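Local coordinates for protein hydrogenase 3 maturation protease (Escherichia coli, PDB 2E85) that removes a 32-residue peptide from the C terminus of the precursor of HycE, the large subunit of hydrogenase 3, during its maturation, at residues V4-C10 against N36-G42; L24-C29 against V135-Y139; G43-E47 against T91-M95. The protein carries 1 engineered substitution. All blocks are in the same frame, centred on the assembly; numbering follows the deposited sequence.

Interaction 1. Residues V4-C10 against N36-G42. Engineered in segment 4-10: Val4 (natural residue Met). With CA (calcium ion), chain E.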
ATOM      1  N   VAL B   4     -12.826 -11.953 -18.358  1.00 16.28           N
ATOM      2  CA  VAL B   4     -12.970 -10.749 -17.521  1.00 15.32           C
ATOM      3  C   VAL B   4     -12.481  -9.526 -18.277  1.00 15.27           C
ATOM      4  O   VAL B   4     -11.480  -9.594 -19.007  1.00 15.00           O
ATOM      5  CB  VAL B   4     -12.250 -10.890 -16.134  1.00 15.31           C
ATOM      6  CG1 VAL B   4     -12.234  -9.556 -15.343  1.00 14.59           C
ATOM      7  CG2 VAL B   4     -12.906 -11.981 -15.310  1.00 15.53           C
ATOM      8  N   THR B   5     -13.207  -8.424 -18.107  1.00 12.93           N
ATOM      9  CA  THR B   5     -12.816  -7.143 -18.665  1.00 13.35           C
ATOM     10  C   THR B   5     -12.861  -6.083 -17.557  1.00 11.61           C
ATOM     11  O   THR B   5     -11.833  -5.544 -17.172  1.00 12.78           O
ATOM     12  CB  THR B   5     -13.725  -6.732 -19.857  1.00 13.39           C
ATOM     13  OG1 THR B   5     -15.111  -6.877 -19.492  1.00 14.72           O
ATOM     14  CG2 THR B   5     -13.443  -7.635 -21.041  1.00 14.76           C
ATOM     15  N   ASP B   6     -14.058  -5.809 -17.065  1.00 11.04           N
ATOM     16  CA  ASP B   6     -14.276  -4.761 -16.099  1.00  9.27           C
ATOM     17  C   ASP B   6     -14.275  -5.300 -14.681  1.00  8.72           C
ATOM     18  O   ASP B   6     -14.868  -6.337 -14.419  1.00  8.54           O
ATOM     19  CB  ASP B   6     -15.619  -4.107 -16.407  1.00  9.35           C
ATOM     20  CG  ASP B   6     -15.627  -3.396 -17.728  1.00 10.84           C
ATOM     21  OD1 ASP B   6     -14.569  -2.908 -18.133  1.00 13.23           O
ATOM     22  OD2 ASP B   6     -16.706  -3.301 -18.344  1.00 15.22           O
ATOM     23  N   VAL B   7     -13.655  -4.567 -13.770  1.00  7.76           N
ATOM     24  CA  VAL B   7     -13.704  -4.922 -12.337  1.00  6.95           C
ATOM     25  C   VAL B   7     -14.132  -3.684 -11.563  1.00  6.40           C
ATOM     26  O   VAL B   7     -13.677  -2.591 -11.868  1.00  6.42           O
ATOM     27  CB  VAL B   7     -12.325  -5.438 -11.846  1.00  7.66           C
ATOM     28  CG1 VAL B   7     -12.345  -5.707 -10.341  1.00  6.79           C
ATOM     29  CG2 VAL B   7     -11.957  -6.743 -12.602  1.00  7.99           C
ATOM     30  N   LEU B   8     -14.990  -3.897 -10.564  1.00  6.05           N
ATOM     31  CA  LEU B   8     -15.499  -2.826  -9.707  1.00  6.75           C
ATOM     32  C   LEU B   8     -15.079  -3.141  -8.287  1.00  6.80           C
ATOM     33  O   LEU B   8     -15.462  -4.178  -7.729  1.00  7.09           O
ATOM     34  CB  LEU B   8     -17.025  -2.752  -9.823  1.00  6.55           C
ATOM     35  CG  LEU B   8     -17.781  -1.890  -8.789  1.00  6.91           C
ATOM     36  CD1 LEU B   8     -17.277  -0.456  -8.802  1.00  8.66           C
ATOM     37  CD2 LEU B   8     -19.304  -1.978  -8.946  1.00  9.39           C
ATOM     38  N   LEU B   9     -14.264  -2.263  -7.705  1.00  6.11           N
ATOM     39  CA  LEU B   9     -13.807  -2.457  -6.303  1.00  6.64           C
ATOM     40  C   LEU B   9     -14.626  -1.516  -5.460  1.00  6.99           C
ATOM     41  O   LEU B   9     -14.581  -0.306  -5.664  1.00  7.30           O
ATOM     42  CB  LEU B   9     -12.317  -2.153  -6.147  1.00  5.08           C
ATOM     43  CG  LEU B   9     -11.810  -2.147  -4.680  1.00  6.48           C
ATOM     44  CD1 LEU B   9     -11.925  -3.556  -4.030  1.00  8.83           C
ATOM     45  CD2 LEU B   9     -10.404  -1.628  -4.541  1.00  7.34           C
ATOM     46  N   CYS B  10     -15.401  -2.077  -4.530  1.00  6.99           N
ATOM     47  CA  CYS B  10     -16.249  -1.248  -3.665  1.00  8.01           C
ATOM     48  C   CYS B  10     -15.577  -1.162  -2.314  1.00  8.13           C
ATOM     49  O   CYS B  10     -15.406  -2.198  -1.676  1.00  8.90           O
ATOM     50  CB  CYS B  10     -17.617  -1.872  -3.437  1.00  7.42           C
ATOM     51  SG  CYS B  10     -18.661  -1.851  -4.932  1.00 11.70           S
ATOM     52  N   ASN B  36     -20.775  -5.639 -17.205  1.00 14.60           N
ATOM     53  CA  ASN B  36     -19.910  -6.825 -17.222  1.00 14.96           C
ATOM     54  C   ASN B  36     -18.990  -6.866 -16.007  1.00 14.41           C
ATOM     55  O   ASN B  36     -18.064  -7.651 -15.955  1.00 15.24           O
ATOM     56  CB  ASN B  36     -19.081  -6.874 -18.524  1.00 15.93           C
ATOM     57  CG  ASN B  36     -19.951  -7.012 -19.764  1.00 18.14           C
ATOM     58  OD1 ASN B  36     -19.784  -6.269 -20.750  1.00 24.23           O
ATOM     59  ND2 ASN B  36     -20.888  -7.938 -19.725  1.00 20.88           N
ATOM     60  N   TRP B  37     -19.280  -6.043 -15.006  1.00 12.48           N
ATOM     61  CA  TRP B  37     -18.354  -5.854 -13.880  1.00 10.79           C
ATOM     62  C   TRP B  37     -18.252  -7.098 -13.001  1.00 10.44           C
ATOM     63  O   TRP B  37     -19.273  -7.673 -12.607  1.00 11.30           O
ATOM     64  CB  TRP B  37     -18.822  -4.675 -13.010  1.00 10.16           C
ATOM     65  CG  TRP B  37     -18.949  -3.363 -13.800  1.00 10.36           C
ATOM     66  CD1 TRP B  37     -20.081  -2.882 -14.423  1.00  9.98           C
ATOM     67  CD2 TRP B  37     -17.916  -2.401 -14.047  1.00 10.22           C
ATOM     68  NE1 TRP B  37     -19.804  -1.690 -15.048  1.00  9.62           N
ATOM     69  CE2 TRP B  37     -18.489  -1.366 -14.834  1.00  8.50           C
ATOM     70  CE3 TRP B  37     -16.554  -2.315 -13.695  1.00  7.66           C
ATOM     71  CZ2 TRP B  37     -17.747  -0.233 -15.263  1.00  8.03           C
ATOM     72  CZ3 TRP B  37     -15.819  -1.205 -14.125  1.00  9.76           C
ATOM     73  CH2 TRP B  37     -16.417  -0.182 -14.887  1.00 10.03           C
ATOM     74  N   VAL B  38     -17.019  -7.484 -12.692  1.00 10.06           N
ATOM     75  CA  VAL B  38     -16.746  -8.355 -11.548  1.00  9.81           C
ATOM     76  C   VAL B  38     -16.629  -7.446 -10.323  1.00 10.23           C
ATOM     77  O   VAL B  38     -15.787  -6.558 -10.290  1.00  8.81           O
ATOM     78  CB  VAL B  38     -15.456  -9.199 -11.744  1.00 10.82           C
ATOM     79  CG1 VAL B  38     -15.202 -10.069 -10.520  1.00  8.55           C
ATOM     80  CG2 VAL B  38     -15.573 -10.058 -12.950  1.00 12.06           C
ATOM     81  N   VAL B  39     -17.473  -7.682  -9.319  1.00  8.98           N
ATOM     82  CA  VAL B  39     -17.599  -6.728  -8.214  1.00  8.85           C
ATOM     83  C   VAL B  39     -16.915  -7.279  -6.968  1.00  8.94           C
ATOM     84  O   VAL B  39     -17.301  -8.343  -6.447  1.00  7.84           O
ATOM     85  CB  VAL B  39     -19.082  -6.381  -7.932  1.00  9.38           C
ATOM     86  CG1 VAL B  39     -19.185  -5.384  -6.757  1.00 11.00           C
ATOM     87  CG2 VAL B  39     -19.738  -5.824  -9.200  1.00  9.90           C
ATOM     88  N   ILE B  40     -15.903  -6.568  -6.486  1.00  8.84           N
ATOM     89  CA  ILE B  40     -15.189  -6.966  -5.260  1.00  9.28           C
ATOM     90  C   ILE B  40     -15.744  -6.147  -4.092  1.00 10.03           C
ATOM     91  O   ILE B  40     -15.703  -4.940  -4.117  1.00 10.37           O
ATOM     92  CB  ILE B  40     -13.675  -6.747  -5.391  1.00  8.81           C
ATOM     93  CG1 ILE B  40     -13.104  -7.717  -6.435  1.00 11.46           C
ATOM     94  CG2 ILE B  40     -12.981  -6.983  -4.055  1.00 11.56           C
ATOM     95  CD1 ILE B  40     -13.488  -7.440  -7.879  1.00 14.79           C
ATOM     96  N   ASP B  41     -16.278  -6.838  -3.093  1.00 10.95           N
ATOM     97  CA  ASP B  41     -16.756  -6.200  -1.859  1.00 10.41           C
ATOM     98  C   ASP B  41     -15.551  -6.013  -0.957  1.00 11.16           C
ATOM     99  O   ASP B  41     -15.304  -6.820  -0.057  1.00 10.92           O
ATOM    100  CB  ASP B  41     -17.794  -7.161  -1.248  1.00 12.13           C
ATOM    101  CG  ASP B  41     -18.724  -6.506  -0.254  1.00 15.80           C
ATOM    102  OD1 ASP B  41     -18.612  -5.290   0.019  1.00 15.88           O
ATOM    103  OD2 ASP B  41     -19.608  -7.254   0.260  1.00 17.94           O
ATOM    104  N   GLY B  42     -14.826  -4.903  -1.164  1.00 10.12           N
ATOM    105  CA  GLY B  42     -13.506  -4.697  -0.593  1.00 10.65           C
ATOM    106  C   GLY B  42     -13.450  -4.384   0.890  1.00 10.06           C
ATOM    107  O   GLY B  42     -12.392  -4.514   1.486  1.00 10.64           O
TER
HETATM  108 CA    CA E1001     -10.206  -5.230   1.547  1.00  9.18          CA
HETATM  109  O   HOH W   1     -15.569  -8.446 -16.404  1.00 12.82           O
HETATM  110  O   HOH W   2     -19.368  -3.341 -17.744  1.00 18.98           O
HETATM  111  O   HOH W   3     -17.042  -2.989   0.373  1.00 14.93           O
HETATM  112  O   HOH W   4     -11.174  -7.395   2.313  1.00  9.97           O
HETATM  113  O   HOH W   5     -10.471  -4.801   3.961  1.00 10.25           O
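The indole of Trp37 lies across the start of strand 6-10, its six-membered ring covered on one face by the CB of Asp6 in a CH-pi contact (CB to ring centroid 3.8 Å), while the Leu8 CB sits 3.9 Å from Trp37 CE3. A broad ring suits this place, since it spans two residues of the neighbouring strand; its NE1 is satisfied by Leu142 O. The carboxylate of Asp6 pairs with Arg60 and also accepts from a water (Asp6 OD2 to water 2, 2.7 Å) that Asn36 N donates to. The axes of strands 6-10 and 38-42 come within 4.6 Å and diverge by 19° from parallel. The hydrogen-bond donors alternate between the strands: Val38 N to Asp6 O (3.0 Å), Leu8 N to Val38 O (2.8 Å), Ile40 N to Leu8 O (2.7 Å), Cys10 N to Ile40 O (2.9 Å). This is the parallel pairing of a beta-alpha-beta unit, strand 6-11, helix 21-31 and strand 38-43, with 38-43 at the edge of the sheet within the chain. Beta-branched valine and isoleucine, which favour extended backbone, and leucine supply apolar side chains to both faces: Val7 CG1 meets Ile40 CD1 at 3.2 Å under helix 50-56, and Leu8 CD2 meets Val39 CG2 at 3.9 Å under helix 21-31. Gly42, the last residue of the inverse gamma turn centred on Asp41, donates from N to Cys10 O (2.8 Å); a CB there would clash with Leu9 CD1 and Cys10 O. Gly42 O binds the calcium ion at 2.3 Å, alongside Ala45, Asn48 and Asp49.

Interaction 2. Residues L24-C29 against V135-Y139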
ATOM      1  N   LEU B  24     -22.880  -0.947   0.052  1.00  7.30           N
ATOM      2  CA  LEU B  24     -24.252  -0.881  -0.480  1.00  7.86           C
ATOM      3  C   LEU B  24     -24.273  -1.129  -1.997  1.00  6.62           C
ATOM      4  O   LEU B  24     -25.110  -1.892  -2.504  1.00  7.89           O
ATOM      5  CB  LEU B  24     -24.975   0.444  -0.116  1.00  8.36           C
ATOM      6  CG  LEU B  24     -26.402   0.505  -0.660  1.00  9.31           C
ATOM      7  CD1 LEU B  24     -27.308  -0.585  -0.030  1.00 10.06           C
ATOM      8  CD2 LEU B  24     -27.014   1.898  -0.471  1.00  9.21           C
ATOM      9  N   LEU B  25     -23.366  -0.488  -2.722  1.00  6.93           N
ATOM     10  CA  LEU B  25     -23.251  -0.743  -4.151  1.00  6.60           C
ATOM     11  C   LEU B  25     -23.017  -2.221  -4.466  1.00  6.99           C
ATOM     12  O   LEU B  25     -23.644  -2.770  -5.400  1.00  7.53           O
ATOM     13  CB  LEU B  25     -22.145   0.109  -4.790  1.00  6.83           C
ATOM     14  CG  LEU B  25     -22.071   0.021  -6.321  1.00  7.97           C
ATOM     15  CD1 LEU B  25     -23.460   0.349  -6.924  1.00  7.84           C
ATOM     16  CD2 LEU B  25     -21.010   0.928  -6.895  1.00  7.69           C
ATOM     17  N   ALA B  26     -22.110  -2.840  -3.719  1.00  7.53           N
ATOM     18  CA  ALA B  26     -21.814  -4.266  -3.872  1.00  9.25           C
ATOM     19  C   ALA B  26     -23.075  -5.106  -3.617  1.00 10.08           C
ATOM     20  O   ALA B  26     -23.346  -6.046  -4.344  1.00 10.46           O
ATOM     21  CB  ALA B  26     -20.670  -4.659  -2.949  1.00  9.90           C
ATOM     22  N   GLU B  27     -23.857  -4.736  -2.612  1.00 10.25           N
ATOM     23  CA  GLU B  27     -25.119  -5.434  -2.340  1.00 12.00           C
ATOM     24  C   GLU B  27     -26.114  -5.346  -3.506  1.00 11.16           C
ATOM     25  O   GLU B  27     -26.756  -6.356  -3.875  1.00 11.90           O
ATOM     26  CB  GLU B  27     -25.762  -4.893  -1.069  1.00 13.16           C
ATOM     27  CG  GLU B  27     -27.058  -5.628  -0.772  1.00 18.44           C
ATOM     28  CD  GLU B  27     -27.501  -5.539   0.663  1.00 25.03           C
ATOM     29  OE1 GLU B  27     -28.669  -5.923   0.929  1.00 30.33           O
ATOM     30  OE2 GLU B  27     -26.708  -5.086   1.514  1.00 25.66           O
ATOM     31  N   LYS B  28     -26.244  -4.143  -4.074  1.00 10.60           N
ATOM     32  CA  LYS B  28     -27.142  -3.919  -5.204  1.00 10.23           C
ATOM     33  C   LYS B  28     -26.726  -4.752  -6.403  1.00 10.46           C
ATOM     34  O   LYS B  28     -27.561  -5.366  -7.047  1.00 10.87           O
ATOM     35  CB  LYS B  28     -27.169  -2.442  -5.587  1.00 10.36           C
ATOM     36  CG  LYS B  28     -27.878  -1.565  -4.573  1.00 12.69           C
ATOM     37  CD  LYS B  28     -27.854  -0.122  -5.084  1.00 14.87           C
ATOM     38  CE  LYS B  28     -28.615   0.815  -4.193  1.00 22.44           C
ATOM     39  NZ  LYS B  28     -30.071   0.700  -4.343  1.00 22.72           N
ATOM     40  N   CYS B  29     -25.429  -4.763  -6.693  1.00  9.56           N
ATOM     41  CA  CYS B  29     -24.910  -5.531  -7.815  1.00 10.12           C
ATOM     42  C   CYS B  29     -25.102  -7.030  -7.625  1.00 11.09           C
ATOM     43  O   CYS B  29     -25.323  -7.747  -8.596  1.00 12.11           O
ATOM     44  CB  CYS B  29     -23.432  -5.220  -8.043  1.00 10.88           C
ATOM     45  SG  CYS B  29     -23.122  -3.526  -8.580  1.00  9.92           S
ATOM     46  N   VAL B 135     -25.729   6.213  -4.397  1.00  5.68           N
ATOM     47  CA  VAL B 135     -25.378   4.804  -4.682  1.00  6.83           C
ATOM     48  C   VAL B 135     -26.254   4.241  -5.803  1.00  8.08           C
ATOM     49  O   VAL B 135     -25.758   3.629  -6.740  1.00  6.77           O
ATOM     50  CB  VAL B 135     -25.395   3.919  -3.388  1.00  7.85           C
ATOM     51  CG1 VAL B 135     -25.244   2.463  -3.798  1.00  8.22           C
ATOM     52  CG2 VAL B 135     -24.239   4.364  -2.465  1.00  7.31           C
ATOM     53  N   GLU B 136     -27.543   4.538  -5.733  1.00  7.94           N
ATOM     54  CA  GLU B 136     -28.435   4.235  -6.873  1.00  9.75           C
ATOM     55  C   GLU B 136     -27.997   4.886  -8.191  1.00  9.59           C
ATOM     56  O   GLU B 136     -28.044   4.249  -9.250  1.00 10.30           O
ATOM     57  CB  GLU B 136     -29.868   4.617  -6.496  1.00 11.52           C
ATOM     58  CG  GLU B 136     -30.941   4.171  -7.493  1.00 14.89           C
ATOM     59  CD  GLU B 136     -31.097   2.649  -7.664  1.00 21.42           C
ATOM     60  OE1 GLU B 136     -30.695   1.830  -6.796  1.00 23.22           O
ATOM     61  OE2 GLU B 136     -31.680   2.261  -8.696  1.00 24.95           O
ATOM     62  N   THR B 137     -27.577   6.154  -8.138  1.00  8.87           N
ATOM     63  CA  THR B 137     -27.151   6.850  -9.344  1.00  9.18           C
ATOM     64  C   THR B 137     -25.964   6.133 -10.011  1.00  8.97           C
ATOM     65  O   THR B 137     -25.964   5.891 -11.212  1.00  8.99           O
ATOM     66  CB  THR B 137     -26.828   8.348  -9.058  1.00  9.08           C
ATOM     67  OG1 THR B 137     -28.009   8.984  -8.558  1.00 13.70           O
ATOM     68  CG2 THR B 137     -26.394   9.059 -10.331  1.00 11.06           C
ATOM     69  N   VAL B 138     -24.974   5.764  -9.217  1.00  8.84           N
ATOM     70  CA  VAL B 138     -23.783   5.110  -9.725  1.00  9.21           C
ATOM     71  C   VAL B 138     -24.182   3.724 -10.271  1.00  8.87           C
ATOM     72  O   VAL B 138     -23.753   3.319 -11.335  1.00  8.91           O
ATOM     73  CB  VAL B 138     -22.674   5.033  -8.633  1.00  9.22           C
ATOM     74  CG1 VAL B 138     -21.503   4.236  -9.136  1.00  9.44           C
ATOM     75  CG2 VAL B 138     -22.181   6.449  -8.256  1.00  8.95           C
ATOM     76  N   TYR B 139     -25.044   3.037  -9.538  1.00  8.78           N
ATOM     77  CA  TYR B 139     -25.473   1.688  -9.905  1.00  9.64           C
ATOM     78  C   TYR B 139     -26.131   1.688 -11.273  1.00  9.65           C
ATOM     79  O   TYR B 139     -25.860   0.819 -12.079  1.00 10.27           O
ATOM     80  CB  TYR B 139     -26.412   1.128  -8.832  1.00 10.03           C
ATOM     81  CG  TYR B 139     -27.149  -0.126  -9.210  1.00 10.69           C
ATOM     82  CD1 TYR B 139     -26.499  -1.375  -9.207  1.00 11.61           C
ATOM     83  CD2 TYR B 139     -28.503  -0.074  -9.551  1.00 13.14           C
ATOM     84  CE1 TYR B 139     -27.179  -2.529  -9.538  1.00 12.76           C
ATOM     85  CE2 TYR B 139     -29.182  -1.200  -9.912  1.00 11.71           C
ATOM     86  CZ  TYR B 139     -28.520  -2.429  -9.893  1.00 13.33           C
ATOM     87  OH  TYR B 139     -29.199  -3.574 -10.238  1.00 13.37           O
TER
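Two helices, 21-31 and 129-141, pack side by side in a largely apolar contact on one side of the central sheet, their local axes 9.9 Å apart and inclined at 48°. Val135 directs its CA-CB bond toward the partner helix, and its CG1 lies 3.8 Å from Leu24 CD2 and 4.0 Å from Leu25 CB; its small side chain is consistent with the close 6.0 Å between the CA atoms of Leu25 and Val135. Leu25 reaches further, setting CD2 4.0 Å from Val138 CG1 and CD1 3.6 Å from Tyr139 CB. In this alpha/beta fold the helix of the beta-alpha-beta unit thus lies beside the last helix, both packed on the sheet, Leu25 against Leu8 and Cys10, Val138 against Ile76. Tyr139 fills the wider end: Lys28 CB makes a CH-pi contact over its ring, the Cys29 sulfur lies at its edge, and its hydroxyl bonds to Ala32 O. Beyond its aliphatic chain, Lys28 forms a salt bridge from NZ to Glu136 OE1 (2.8 Å).

Interaction 3. Residues G43-E47 against T91-M95. With CA (calcium ion), chain E.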
ATOM      1  N   GLY B  43     -14.554  -3.956   1.492  1.00 10.17           N
ATOM      2  CA  GLY B  43     -14.518  -3.594   2.909  1.00 10.06           C
ATOM      3  C   GLY B  43     -13.644  -2.370   3.182  1.00 10.43           C
ATOM      4  O   GLY B  43     -13.461  -1.508   2.322  1.00 10.42           O
ATOM      5  N   SER B  44     -13.103  -2.346   4.394  1.00 11.57           N
ATOM      6  CA  SER B  44     -12.438  -1.182   4.959  1.00 13.34           C
ATOM      7  C   SER B  44     -11.153  -0.745   4.272  1.00 13.17           C
ATOM      8  O   SER B  44     -10.865   0.458   4.224  1.00 14.54           O
ATOM      9  CB  SER B  44     -12.144  -1.429   6.441  1.00 14.18           C
ATOM     10  OG  SER B  44     -13.355  -1.584   7.135  1.00 18.66           O
ATOM     11  N   ALA B  45     -10.368  -1.715   3.801  1.00 12.68           N
ATOM     12  CA  ALA B  45      -9.023  -1.449   3.276  1.00 12.47           C
ATOM     13  C   ALA B  45      -8.910  -2.034   1.893  1.00 11.83           C
ATOM     14  O   ALA B  45      -9.233  -3.201   1.712  1.00 12.28           O
ATOM     15  CB  ALA B  45      -7.977  -2.108   4.155  1.00 12.77           C
ATOM     16  N   PRO B  46      -8.448  -1.231   0.913  1.00 11.36           N
ATOM     17  CA  PRO B  46      -8.173  -1.787  -0.420  1.00 11.45           C
ATOM     18  C   PRO B  46      -6.873  -2.622  -0.522  1.00 11.00           C
ATOM     19  O   PRO B  46      -6.727  -3.411  -1.475  1.00 12.32           O
ATOM     20  CB  PRO B  46      -8.080  -0.533  -1.299  1.00 11.71           C
ATOM     21  CG  PRO B  46      -7.547   0.518  -0.347  1.00 11.66           C
ATOM     22  CD  PRO B  46      -8.257   0.234   0.954  1.00 11.05           C
ATOM     23  N   GLU B  47      -5.937  -2.447   0.419  1.00 11.03           N
ATOM     24  CA  GLU B  47      -4.622  -3.123   0.341  1.00 10.97           C
ATOM     25  C   GLU B  47      -4.703  -4.614   0.085  1.00 10.25           C
ATOM     26  O   GLU B  47      -3.962  -5.140  -0.756  1.00 11.47           O
ATOM     27  CB  GLU B  47      -3.747  -2.876   1.575  1.00 11.49           C
ATOM     28  CG  GLU B  47      -3.168  -1.502   1.607  1.00 13.75           C
ATOM     29  CD  GLU B  47      -4.026  -0.541   2.399  1.00 15.54           C
ATOM     30  OE1 GLU B  47      -5.296  -0.615   2.319  1.00 14.00           O
ATOM     31  OE2 GLU B  47      -3.403   0.316   3.065  1.00 14.04           O
ATOM     32  N   THR B  91      -5.366   5.414   2.982  1.00 12.83           N
ATOM     33  CA  THR B  91      -6.174   4.255   3.350  1.00 13.17           C
ATOM     34  C   THR B  91      -6.303   4.225   4.870  1.00 13.31           C
ATOM     35  O   THR B  91      -5.665   5.014   5.567  1.00 13.51           O
ATOM     36  CB  THR B  91      -5.528   2.925   2.877  1.00 13.19           C
ATOM     37  OG1 THR B  91      -4.344   2.664   3.636  1.00 11.91           O
ATOM     38  CG2 THR B  91      -5.149   2.995   1.385  1.00 14.03           C
ATOM     39  N   THR B  92      -7.104   3.282   5.370  1.00 14.04           N
ATOM     40  CA  THR B  92      -7.280   3.104   6.816  1.00 15.35           C
ATOM     41  C   THR B  92      -5.947   2.747   7.511  1.00 15.60           C
ATOM     42  O   THR B  92      -5.814   2.893   8.735  1.00 15.00           O
ATOM     43  CB  THR B  92      -8.381   2.065   7.148  1.00 16.19           C
ATOM     44  OG1 THR B  92      -8.633   2.072   8.564  1.00 18.70           O
ATOM     45  CG2 THR B  92      -7.968   0.670   6.713  1.00 16.26           C
ATOM     46  N   HIS B  93      -4.959   2.317   6.721  1.00 14.22           N
ATOM     47  CA  HIS B  93      -3.657   1.903   7.274  1.00 15.11           C
ATOM     48  C   HIS B  93      -2.612   2.994   7.120  1.00 13.94           C
ATOM     49  O   HIS B  93      -1.403   2.769   7.313  1.00 14.32           O
ATOM     50  CB  HIS B  93      -3.179   0.594   6.619  1.00 14.64           C
ATOM     51  CG  HIS B  93      -4.124  -0.547   6.829  1.00 16.24           C
ATOM     52  ND1 HIS B  93      -4.486  -0.977   8.088  1.00 18.79           N
ATOM     53  CD2 HIS B  93      -4.783  -1.342   5.951  1.00 17.56           C
ATOM     54  CE1 HIS B  93      -5.338  -1.981   7.979  1.00 19.07           C
ATOM     55  NE2 HIS B  93      -5.534  -2.224   6.694  1.00 18.81           N
ATOM     56  N   ASN B  94      -3.092   4.178   6.733  1.00 14.08           N
ATOM     57  CA  ASN B  94      -2.238   5.318   6.432  1.00 14.26           C
ATOM     58  C   ASN B  94      -1.238   5.098   5.304  1.00 14.53           C
ATOM     59  O   ASN B  94      -0.170   5.702   5.285  1.00 15.31           O
ATOM     60  CB  ASN B  94      -1.564   5.886   7.682  1.00 13.74           C
ATOM     61  CG  ASN B  94      -2.518   6.768   8.498  1.00 14.71           C
ATOM     62  OD1 ASN B  94      -2.537   6.723   9.718  1.00 20.29           O
ATOM     63  ND2 ASN B  94      -3.312   7.568   7.811  1.00 15.87           N
ATOM     64  N   MET B  95      -1.611   4.262   4.348  1.00 13.32           N
ATOM     65  CA  MET B  95      -0.901   4.187   3.077  1.00 13.39           C
ATOM     66  C   MET B  95      -1.451   5.284   2.157  1.00 13.80           C
ATOM     67  O   MET B  95      -2.675   5.443   2.051  1.00 12.13           O
ATOM     68  CB  MET B  95      -1.034   2.769   2.487  1.00 13.22           C
ATOM     69  CG  MET B  95      -1.452   2.586   1.081  1.00 15.72           C
ATOM     70  SD  MET B  95      -0.538   1.160   0.416  1.00 14.69           S
ATOM     71  CE  MET B  95       1.045   2.046   0.670  1.00 11.80           C
TER
HETATM   72 CA    CA E1001     -10.206  -5.230   1.547  1.00  9.18          CA
HETATM   73  O   HOH W   6      -8.998   2.356   3.425  1.00 20.02           O
HETATM   74  O   HOH W   5     -10.471  -4.801   3.961  1.00 10.25           O
HETATM   75  O   HOH W   4     -11.174  -7.395   2.313  1.00  9.97           O
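Glu47 has the most surface covered by this contact, and its carboxylate reaches into the turn of 91-95, where Thr91 OG1 donates to Glu47 OE2 at 2.6 Å. The same hydroxyl accepts two bonds: His93 N to Thr91 OG1 (3.2 Å) makes an ST turn, and Met95 N to Thr91 OG1 (3.2 Å) adds another just beyond the type I turn Thr91-Asn94. Threonine suits the spot because its methyl packs as well, with CG2 3.9 Å from Pro46 CG. Thr92 completes the fit, its CG2 3.8 Å from Ala45 CB, while a water joins Ser44 O (2.8 Å) to Thr92 N (2.9 Å). Ala45 O binds calcium at 2.3 Å. His93 is probably a nickel ligand together with Asp19 and Asp65, as in related proteases; its ring stacks on His93 of the second subunit. With OE2 held by Thr91 and OE1 buried without a polar partner, the contact is consistent with a defined placement of the backbone carrying His93 relative to the calcium-binding loop.

How the interactions relate
From the N terminus, strand 6-11 leads into helix 21-31 and then strand 38-43, where interaction 1 closes the first loop by pairing the two strands. Interaction 2 opens on the helix inside that loop and closes only at helix 129-141, so the two cross, and they touch where Leu8, Cys10, Val39 and Asp41 pack against residues of 24-29. Interaction 3 opens at the end of strand 38-43 and closes at 91-95, before helix 97-108; it follows interaction 1 in series and is nested within the long loop of interaction 2. Interactions 1 and 3 share one calcium ion and touch through Leu9 and Pro46, so the strand ends meet the 43-47 loop, which interaction 3 joins to 91-95.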